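NALP (PDB 1UYN) forms the outer-membrane beta-barrel of an autotransporter, a hydrophilic pore through which the protease passenger domain is moved to the bacterial cell surface. Local coordinates at residues 16-27 with 56-67. Residues are numbered along the deposited sequence; the frame is centred on the assembly and turned at random.
Sequences DSTAAHADMQGR and WEQGGVEGKMRG
In this autotransporter translocator domain, helix 12-34 lies inside the beta-barrel pore. Here D16, A19, A20, D23 and M24 of the helix meet W56, Q58 and M65 on the wall, on the hairpin formed by strands 43-57 and 62-79. The axes of helix 16-27 and strand 62-67 come within 9.7 Å and cross at -43°. One hydrogen bond links the two segments: Q58 NE2 to D16 O, 3.1 Å. D16 O also accepts the helical bond from A20 N, so two donors grip it. The Q58 donor meets this carbonyl well to the side of its C=O direction, at 107°. With Q58 CG beside its backbone N (chi1 -69°) and the chain extended beyond, the amide reaches the helix. The D16 side chain runs past it in the opposite direction, with OD1 3.4 Å from Q58 CB. V61 CG1 touches the other carboxylate oxygen, D16 OD2.

W56 brings the six-membered end of its indole to the helix. Its ring edge faces A19 O and the CA of A20, with CZ3 3.7 Å from A19 O. D23 CB packs obliquely against the same end. Q58 CG lies over one ring face, toward its rim. M65 bends at chi2 and chi3, and its CE comes 4.0 Å from A20 CB. The M24 side chain passes M65 in the opposite direction, with CE 3.7 Å from M65 CB, and M24 SD touches the CA of G67.

R27 forms an end-on salt bridge to D23, NH1 and NH2 both bonding OD2 from one face of the carboxylate. Y295 also bonds to D23 OD2. D23 OD1 forms a salt bridge with R266, and R27 NE with D52 of strand 43-57. Strand 82-97 flanks the contact, with W95 touching D16 and Q58 and S93 touching M24, while H21 packs on strand 100-117.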
ATOM      1  N   ASP A  16     -13.167   3.017  -9.909  1.00 17.94           N
ATOM      2  CA  ASP A  16     -12.563   3.917  -8.960  1.00 18.18           C
ATOM      3  C   ASP A  16     -12.281   3.292  -7.618  1.00 18.02           C
ATOM      4  O   ASP A  16     -11.251   3.580  -7.006  1.00 18.45           O
ATOM      5  CB  ASP A  16     -13.514   5.103  -8.746  1.00 18.55           C
ATOM      6  CG  ASP A  16     -13.572   6.029  -9.944  1.00 20.06           C
ATOM      7  OD1 ASP A  16     -12.735   5.867 -10.845  1.00 23.73           O
ATOM      8  OD2 ASP A  16     -14.421   6.940 -10.096  1.00 22.60           O
ATOM      9  N   SER A  17     -13.215   2.497  -7.119  1.00 18.24           N
ATOM     10  CA  SER A  17     -13.016   1.790  -5.844  1.00 18.36           C
ATOM     11  C   SER A  17     -11.917   0.760  -5.987  1.00 18.89           C
ATOM     12  O   SER A  17     -10.986   0.717  -5.178  1.00 18.65           O
ATOM     13  CB  SER A  17     -14.283   1.137  -5.355  1.00 17.74           C
ATOM     14  OG  SER A  17     -14.935   0.431  -6.393  1.00 21.87           O
ATOM     15  N   THR A  18     -11.956  -0.030  -7.054  1.00 19.88           N
ATOM     16  CA  THR A  18     -10.838  -0.943  -7.316  1.00 20.80           C
ATOM     17  C   THR A  18      -9.508  -0.213  -7.376  1.00 20.71           C
ATOM     18  O   THR A  18      -8.550  -0.620  -6.739  1.00 21.65           O
ATOM     19  CB  THR A  18     -11.025  -1.697  -8.605  1.00 21.06           C
ATOM     20  OG1 THR A  18     -12.276  -2.386  -8.580  1.00 21.40           O
ATOM     21  CG2 THR A  18      -9.981  -2.787  -8.705  1.00 21.35           C
ATOM     22  N   ALA A  19      -9.453   0.858  -8.147  1.00 20.65           N
ATOM     23  CA  ALA A  19      -8.256   1.719  -8.206  1.00 21.19           C
ATOM     24  C   ALA A  19      -7.801   2.196  -6.809  1.00 21.58           C
ATOM     25  O   ALA A  19      -6.598   2.199  -6.512  1.00 21.91           O
ATOM     26  CB  ALA A  19      -8.540   2.931  -9.076  1.00 20.44           C
ATOM     27  N   ALA A  20      -8.764   2.623  -5.980  1.00 21.57           N
ATOM     28  CA  ALA A  20      -8.470   3.078  -4.617  1.00 21.51           C
ATOM     29  C   ALA A  20      -7.862   1.980  -3.760  1.00 21.03           C
ATOM     30  O   ALA A  20      -6.999   2.251  -2.951  1.00 20.67           O
ATOM     31  CB  ALA A  20      -9.722   3.618  -3.945  1.00 21.67           C
ATOM     32  N   HIS A  21      -8.307   0.743  -3.963  1.00 21.48           N
ATOM     33  CA  HIS A  21      -7.771  -0.406  -3.238  1.00 21.52           C
ATOM     34  C   HIS A  21      -6.323  -0.737  -3.657  1.00 21.97           C
ATOM     35  O   HIS A  21      -5.438  -0.873  -2.799  1.00 22.29           O
ATOM     36  CB  HIS A  21      -8.643  -1.645  -3.429  1.00 21.15           C
ATOM     37  CG  HIS A  21      -8.039  -2.880  -2.852  1.00 20.60           C
ATOM     38  ND1 HIS A  21      -7.875  -3.061  -1.501  1.00 21.87           N
ATOM     39  CD2 HIS A  21      -7.488  -3.961  -3.441  1.00 23.66           C
ATOM     40  CE1 HIS A  21      -7.293  -4.224  -1.280  1.00 23.24           C
ATOM     41  NE2 HIS A  21      -7.046  -4.792  -2.442  1.00 21.81           N
ATOM     42  N   ALA A  22      -6.094  -0.884  -4.961  1.00 21.54           N
ATOM     43  CA  ALA A  22      -4.730  -1.071  -5.500  1.00 21.45           C
ATOM     44  C   ALA A  22      -3.713  -0.047  -5.000  1.00 21.18           C
ATOM     45  O   ALA A  22      -2.528  -0.350  -4.798  1.00 20.47           O
ATOM     46  CB  ALA A  22      -4.745  -1.044  -7.041  1.00 21.03           C
ATOM     47  N   ASP A  23      -4.181   1.186  -4.867  1.00 21.47           N
ATOM     48  CA  ASP A  23      -3.332   2.317  -4.519  1.00 20.72           C
ATOM     49  C   ASP A  23      -2.970   2.173  -3.052  1.00 21.08           C
ATOM     50  O   ASP A  23      -1.816   2.317  -2.677  1.00 22.10           O
ATOM     51  CB  ASP A  23      -4.108   3.581  -4.774  1.00 20.29           C
ATOM     52  CG  ASP A  23      -3.299   4.814  -4.567  1.00 19.20           C
ATOM     53  OD1 ASP A  23      -2.448   5.110  -5.414  1.00 19.96           O
ATOM     54  OD2 ASP A  23      -3.490   5.585  -3.623  1.00 17.25           O
ATOM     55  N   MET A  24      -3.954   1.829  -2.230  1.00 21.20           N
ATOM     56  CA  MET A  24      -3.703   1.546  -0.826  1.00 21.28           C
ATOM     57  C   MET A  24      -2.782   0.387  -0.636  1.00 20.13           C
ATOM     58  O   MET A  24      -1.931   0.437   0.239  1.00 20.42           O
ATOM     59  CB  MET A  24      -5.001   1.298  -0.057  1.00 22.12           C
ATOM     60  CG  MET A  24      -5.469   2.550   0.696  1.00 26.25           C
ATOM     61  SD  MET A  24      -7.181   2.524   1.140  1.00 33.76           S
ATOM     62  CE  MET A  24      -7.592   4.199   0.838  1.00 37.88           C
ATOM     63  N   GLN A  25      -2.972  -0.653  -1.435  1.00 20.29           N
ATOM     64  CA  GLN A  25      -2.156  -1.861  -1.425  1.00 20.33           C
ATOM     65  C   GLN A  25      -0.690  -1.588  -1.717  1.00 21.05           C
ATOM     66  O   GLN A  25       0.162  -2.268  -1.184  1.00 23.09           O
ATOM     67  CB  GLN A  25      -2.662  -2.871  -2.442  1.00 20.00           C
ATOM     68  CG  GLN A  25      -2.179  -4.269  -2.201  1.00 20.01           C
ATOM     69  CD  GLN A  25      -3.003  -5.032  -1.164  1.00 21.64           C
ATOM     70  OE1 GLN A  25      -3.559  -4.432  -0.245  1.00 24.08           O
ATOM     71  NE2 GLN A  25      -3.037  -6.377  -1.282  1.00 24.86           N
ATOM     72  N   GLY A  26      -0.369  -0.600  -2.538  1.00 21.01           N
ATOM     73  CA  GLY A  26       1.022  -0.296  -2.796  1.00 20.81           C
ATOM     74  C   GLY A  26       1.715   0.228  -1.546  1.00 21.36           C
ATOM     75  O   GLY A  26       2.931   0.035  -1.346  1.00 22.02           O
ATOM     76  N   ARG A  27       0.984   0.961  -0.723  1.00 21.41           N
ATOM     77  CA  ARG A  27       1.591   1.464   0.491  1.00 22.21           C
ATOM     78  C   ARG A  27       1.694   0.335   1.511  1.00 22.59           C
ATOM     79  O   ARG A  27       2.688   0.273   2.255  1.00 22.61           O
ATOM     80  CB  ARG A  27       0.827   2.643   1.059  1.00 22.66           C
ATOM     81  CG  ARG A  27       0.877   3.892   0.170  1.00 22.89           C
ATOM     82  CD  ARG A  27       0.191   5.050   0.815  1.00 23.72           C
ATOM     83  NE  ARG A  27      -1.236   4.908   0.634  1.00 25.54           N
ATOM     84  CZ  ARG A  27      -1.846   5.224  -0.488  1.00 29.31           C
ATOM     85  NH1 ARG A  27      -1.145   5.709  -1.518  1.00 30.93           N
ATOM     86  NH2 ARG A  27      -3.158   5.068  -0.593  1.00 30.00           N
ATOM     87  N   TRP A  56      -9.187  12.179  -4.959  1.00 27.24           N
ATOM     88  CA  TRP A  56      -8.654  11.717  -6.234  1.00 27.88           C
ATOM     89  C   TRP A  56      -9.651  11.979  -7.352  1.00 28.79           C
ATOM     90  O   TRP A  56     -10.749  11.451  -7.331  1.00 29.44           O
ATOM     91  CB  TRP A  56      -8.335  10.227  -6.094  1.00 27.47           C
ATOM     92  CG  TRP A  56      -7.436   9.569  -7.142  1.00 27.83           C
ATOM     93  CD1 TRP A  56      -6.909  10.133  -8.287  1.00 28.89           C
ATOM     94  CD2 TRP A  56      -6.973   8.194  -7.133  1.00 25.97           C
ATOM     95  NE1 TRP A  56      -6.161   9.198  -8.974  1.00 27.63           N
ATOM     96  CE2 TRP A  56      -6.186   8.004  -8.301  1.00 24.80           C
ATOM     97  CE3 TRP A  56      -7.149   7.106  -6.251  1.00 23.71           C
ATOM     98  CZ2 TRP A  56      -5.575   6.780  -8.612  1.00 25.36           C
ATOM     99  CZ3 TRP A  56      -6.545   5.867  -6.573  1.00 24.62           C
ATOM    100  CH2 TRP A  56      -5.770   5.720  -7.742  1.00 25.12           C
ATOM    101  N   GLU A  57      -9.288  12.812  -8.318  1.00 29.83           N
ATOM    102  CA  GLU A  57     -10.009  12.860  -9.587  1.00 30.93           C
ATOM    103  C   GLU A  57      -9.529  11.751 -10.542  1.00 31.03           C
ATOM    104  O   GLU A  57      -8.393  11.781 -11.012  1.00 31.44           O
ATOM    105  CB  GLU A  57      -9.825  14.209 -10.270  1.00 31.55           C
ATOM    106  CG  GLU A  57     -10.797  14.441 -11.423  1.00 34.06           C
ATOM    107  CD  GLU A  57     -12.023  15.189 -10.978  1.00 38.81           C
ATOM    108  OE1 GLU A  57     -12.104  15.446  -9.748  1.00 41.18           O
ATOM    109  OE2 GLU A  57     -12.898  15.529 -11.836  1.00 41.42           O
ATOM    110  N   GLN A  58     -10.403  10.797 -10.833  1.00 31.37           N
ATOM    111  CA  GLN A  58     -10.082   9.676 -11.698  1.00 32.28           C
ATOM    112  C   GLN A  58     -10.876   9.789 -12.981  1.00 33.21           C
ATOM    113  O   GLN A  58     -11.927   9.143 -13.139  1.00 33.86           O
ATOM    114  CB  GLN A  58     -10.433   8.348 -11.019  1.00 32.74           C
ATOM    115  CG  GLN A  58      -9.561   7.997  -9.829  1.00 32.65           C
ATOM    116  CD  GLN A  58      -9.658   6.540  -9.466  1.00 33.58           C
ATOM    117  OE1 GLN A  58      -9.268   5.682 -10.269  1.00 32.12           O
ATOM    118  NE2 GLN A  58     -10.160   6.243  -8.241  1.00 33.42           N
ATOM    119  N   GLY A  59     -10.369  10.622 -13.896  1.00 33.73           N
ATOM    120  CA  GLY A  59     -10.950  10.785 -15.216  1.00 33.37           C
ATOM    121  C   GLY A  59     -12.328  11.391 -15.144  1.00 33.14           C
ATOM    122  O   GLY A  59     -13.287  10.798 -15.614  1.00 33.04           O
ATOM    123  N   GLY A  60     -12.422  12.564 -14.531  1.00 32.96           N
ATOM    124  CA  GLY A  60     -13.653  13.342 -14.524  1.00 32.71           C
ATOM    125  C   GLY A  60     -14.447  13.232 -13.224  1.00 32.32           C
ATOM    126  O   GLY A  60     -15.304  14.088 -12.932  1.00 32.51           O
ATOM    127  N   VAL A  61     -14.143  12.209 -12.427  1.00 31.25           N
ATOM    128  CA  VAL A  61     -14.891  11.926 -11.215  1.00 30.33           C
ATOM    129  C   VAL A  61     -14.000  12.106  -9.997  1.00 29.90           C
ATOM    130  O   VAL A  61     -13.052  11.354  -9.841  1.00 30.00           O
ATOM    131  CB  VAL A  61     -15.428  10.476 -11.272  1.00 30.29           C
ATOM    132  CG1 VAL A  61     -16.414  10.215 -10.168  1.00 30.00           C
ATOM    133  CG2 VAL A  61     -16.078  10.203 -12.631  1.00 29.92           C
ATOM    134  N   GLU A  62     -14.298  13.097  -9.146  1.00 29.61           N
ATOM    135  CA  GLU A  62     -13.617  13.238  -7.840  1.00 29.68           C
ATOM    136  C   GLU A  62     -14.200  12.277  -6.836  1.00 28.56           C
ATOM    137  O   GLU A  62     -15.394  12.038  -6.822  1.00 28.96           O
ATOM    138  CB  GLU A  62     -13.671  14.679  -7.222  1.00 30.23           C
ATOM    139  CG  GLU A  62     -12.378  15.063  -6.437  1.00 31.72           C
ATOM    140  CD  GLU A  62     -12.554  16.144  -5.347  1.00 34.57           C
ATOM    141  OE1 GLU A  62     -13.129  15.845  -4.273  1.00 36.95           O
ATOM    142  OE2 GLU A  62     -12.093  17.302  -5.536  1.00 32.97           O
ATOM    143  N   GLY A  63     -13.343  11.777  -5.962  1.00 27.68           N
ATOM    144  CA  GLY A  63     -13.747  10.874  -4.919  1.00 27.05           C
ATOM    145  C   GLY A  63     -12.888  11.005  -3.696  1.00 26.95           C
ATOM    146  O   GLY A  63     -11.885  11.735  -3.698  1.00 26.27           O
ATOM    147  N   LYS A  64     -13.307  10.329  -2.631  1.00 26.67           N
ATOM    148  CA  LYS A  64     -12.638  10.438  -1.356  1.00 26.73           C
ATOM    149  C   LYS A  64     -12.417   9.029  -0.836  1.00 26.59           C
ATOM    150  O   LYS A  64     -13.361   8.281  -0.573  1.00 26.41           O
ATOM    151  CB  LYS A  64     -13.458  11.292  -0.373  1.00 26.92           C
ATOM    152  CG  LYS A  64     -13.232  12.801  -0.514  1.00 27.96           C
ATOM    153  CD  LYS A  64     -14.395  13.671   0.010  1.00 29.05           C
ATOM    154  CE  LYS A  64     -14.003  15.164   0.073  1.00 30.59           C
ATOM    155  NZ  LYS A  64     -15.153  16.137  -0.153  1.00 32.56           N
ATOM    156  N   MET A  65     -11.151   8.670  -0.706  1.00 26.46           N
ATOM    157  CA  MET A  65     -10.770   7.397  -0.103  1.00 26.64           C
ATOM    158  C   MET A  65     -10.389   7.583   1.368  1.00 25.44           C
ATOM    159  O   MET A  65      -9.764   8.563   1.752  1.00 24.63           O
ATOM    160  CB  MET A  65      -9.585   6.809  -0.852  1.00 27.42           C
ATOM    161  CG  MET A  65      -8.417   7.774  -0.888  1.00 31.14           C
ATOM    162  SD  MET A  65      -7.790   8.052  -2.515  1.00 40.22           S
ATOM    163  CE  MET A  65      -6.947   6.218  -2.681  1.00 36.36           C
ATOM    164  N   ARG A  66     -10.785   6.624   2.174  1.00 24.65           N
ATOM    165  CA  ARG A  66     -10.362   6.527   3.559  1.00 24.71           C
ATOM    166  C   ARG A  66     -10.048   5.067   3.771  1.00 22.92           C
ATOM    167  O   ARG A  66     -10.643   4.188   3.172  1.00 21.91           O
ATOM    168  CB  ARG A  66     -11.471   6.971   4.525  1.00 25.52           C
ATOM    169  CG  ARG A  66     -11.558   8.479   4.799  1.00 30.46           C
ATOM    170  CD  ARG A  66     -12.841   8.905   5.585  1.00 37.53           C
ATOM    171  NE  ARG A  66     -12.798  10.283   6.112  1.00 42.99           N
ATOM    172  CZ  ARG A  66     -13.851  10.935   6.660  1.00 48.55           C
ATOM    173  NH1 ARG A  66     -15.046  10.339   6.767  1.00 50.07           N
ATOM    174  NH2 ARG A  66     -13.719  12.197   7.108  1.00 49.20           N
ATOM    175  N   GLY A  67      -9.094   4.784   4.615  1.00 21.89           N
ATOM    176  CA  GLY A  67      -8.677   3.410   4.743  1.00 21.08           C
ATOM    177  C   GLY A  67      -7.953   3.146   6.025  1.00 20.15           C
ATOM    178  O   GLY A  67      -7.192   3.949   6.481  1.00 17.68           O
TER